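Local atomic coordinates of tropomodulin (Caenorhabditis elegans, PDB entry 1PGV), a protein that probably caps the pointed ends of actin filaments, blocking their elongation and depolymerisation there and so maintaining filament length and dynamics. Residues A[45-50]-A[74-79]. Residues are numbered along the deposited sequence; the frame is centred on the assembly and turned at random.
Sequences EVNINN and KFSLAN
N49 reaches across to A78 and S76 just where the paired strands 45-47 and 74-76 run out into loop. Its OD1 takes the backbone N-H of A78 at 2.7 Å, approached from above the amide plane and bent to 143° at the hydrogen. The S76 hydroxyl OG, set anti to its own backbone N (chi1 -168°), lies 2.5 Å from N49 OD1, a very short hydrogen bond and doubtful in detail, since S76 was modelled in two conformers. N47 OD1 accepts the N-H of N49 in an Asx turn. An alanine in place of N49 would probably leave the A78 N-H without its acceptor and open a gap beside S76 and the A78 methyl.

Upstream, parallel-strand bonds link V46 N to K74 O, S76 N to V46 O and I48 N to S76 O; downstream, N50 N resumes the ladder on A78 O. There N79 ND2 donates to an in-plane lone pair of N50 OD1 (2.9 Å), the amide planes 67° apart. K74 lies against E45 through its CD, 3.9 Å from E45 OE2, while a water bridges NZ to E45 OE1. On the other face V46 CG1 touches F75 CE1; beyond the strands I48 CD1 lies beside L77 CG, and L62 of helix 56-66 covers I48 and F75. Strand, helix and adjacent parallel strand make a right-handed beta-alpha-beta unit, the repeating theme of the leucine-rich-repeat fold of this C-terminal tropomodulin domain.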
# COMPACT_ATOMS: atom_id res chain seq x y z
N GLU A 45 -12.24 6.87 2.71
CA GLU A 45 -11.99 5.88 1.69
C GLU A 45 -12.07 6.44 0.28
O GLU A 45 -13.04 7.11 -0.08
CB GLU A 45 -12.95 4.69 1.82
CG GLU A 45 -12.95 3.76 0.61
CD GLU A 45 -13.56 2.40 0.89
OE1 GLU A 45 -14.61 2.34 1.57
OE2 GLU A 45 -13.00 1.39 0.41
N VAL A 46 -11.03 6.18 -0.50
CA VAL A 46 -10.97 6.61 -1.89
C VAL A 46 -10.72 5.33 -2.67
O VAL A 46 -9.70 4.67 -2.49
CB VAL A 46 -9.80 7.60 -2.13
CG1 VAL A 46 -9.71 7.93 -3.61
CG2 VAL A 46 -10.02 8.86 -1.33
N ASN A 47 -11.66 4.98 -3.53
CA ASN A 47 -11.55 3.76 -4.32
C ASN A 47 -11.73 4.07 -5.80
O ASN A 47 -12.83 4.44 -6.23
CB ASN A 47 -12.62 2.77 -3.87
CG ASN A 47 -12.44 1.39 -4.49
OD1 ASN A 47 -12.13 1.26 -5.68
ND2 ASN A 47 -12.65 0.36 -3.69
N ILE A 48 -10.66 3.94 -6.58
CA ILE A 48 -10.76 4.19 -8.01
C ILE A 48 -10.45 2.92 -8.79
O ILE A 48 -9.96 2.96 -9.92
CB ILE A 48 -9.80 5.31 -8.48
CG1 ILE A 48 -8.34 4.91 -8.23
CG2 ILE A 48 -10.14 6.61 -7.75
CD1 ILE A 48 -7.34 5.91 -8.77
N ASN A 49 -10.74 1.78 -8.17
CA ASN A 49 -10.51 0.49 -8.80
C ASN A 49 -11.19 0.42 -10.16
O ASN A 49 -12.32 0.88 -10.32
CB ASN A 49 -11.05 -0.65 -7.93
CG ASN A 49 -10.22 -0.88 -6.67
OD1 ASN A 49 -9.13 -0.32 -6.52
ND2 ASN A 49 -10.72 -1.73 -5.78
N ASN A 50 -10.48 -0.13 -11.14
CA ASN A 50 -11.00 -0.30 -12.50
C ASN A 50 -11.20 0.97 -13.32
O ASN A 50 -11.76 0.91 -14.41
CB ASN A 50 -12.31 -1.08 -12.45
CG ASN A 50 -12.22 -2.32 -11.60
OD1 ASN A 50 -11.39 -3.20 -11.84
ND2 ASN A 50 -13.07 -2.41 -10.58
N LYS A 74 -8.37 4.25 3.62
CA LYS A 74 -8.30 3.26 2.57
C LYS A 74 -8.11 3.92 1.21
O LYS A 74 -8.85 4.84 0.85
CB LYS A 74 -9.56 2.39 2.55
CG LYS A 74 -9.82 1.64 3.84
CD LYS A 74 -11.07 0.77 3.72
CE LYS A 74 -11.33 0.01 5.01
NZ LYS A 74 -12.52 -0.89 4.88
N PHE A 75 -7.12 3.45 0.46
CA PHE A 75 -6.84 4.00 -0.85
C PHE A 75 -6.63 2.82 -1.79
O PHE A 75 -5.69 2.04 -1.63
CB PHE A 75 -5.59 4.88 -0.79
CG PHE A 75 -5.33 5.68 -2.04
CD1 PHE A 75 -6.36 5.96 -2.93
CD2 PHE A 75 -4.05 6.17 -2.31
CE1 PHE A 75 -6.12 6.73 -4.08
CE2 PHE A 75 -3.81 6.94 -3.45
CZ PHE A 75 -4.85 7.22 -4.33
N SER A 76 -7.54 2.66 -2.75
CA SER A 76 -7.46 1.54 -3.67
C SER A 76 -7.39 2.00 -5.12
O SER A 76 -8.22 2.79 -5.57
CB SER A 76 -8.66 0.61 -3.48
OG SER A 76 -8.48 -0.62 -4.16
N LEU A 77 -6.39 1.50 -5.84
CA LEU A 77 -6.19 1.84 -7.25
C LEU A 77 -5.95 0.55 -8.03
O LEU A 77 -5.11 0.52 -8.94
CB LEU A 77 -4.96 2.74 -7.42
CG LEU A 77 -4.72 3.92 -6.48
CD1 LEU A 77 -4.21 3.40 -5.14
CD2 LEU A 77 -3.68 4.85 -7.10
N ALA A 78 -6.66 -0.50 -7.66
CA ALA A 78 -6.52 -1.78 -8.33
C ALA A 78 -7.01 -1.71 -9.77
O ALA A 78 -8.00 -1.04 -10.07
CB ALA A 78 -7.28 -2.87 -7.58
N ASN A 79 -6.31 -2.40 -10.66
CA ASN A 79 -6.69 -2.44 -12.06
C ASN A 79 -7.00 -1.06 -12.66
O ASN A 79 -8.09 -0.83 -13.18
CB ASN A 79 -7.89 -3.36 -12.23
CG ASN A 79 -8.20 -3.67 -13.68
OD1 ASN A 79 -7.30 -4.01 -14.46
ND2 ASN A 79 -9.47 -3.56 -14.05
O HOH W 1 -14.18 -0.66 2.70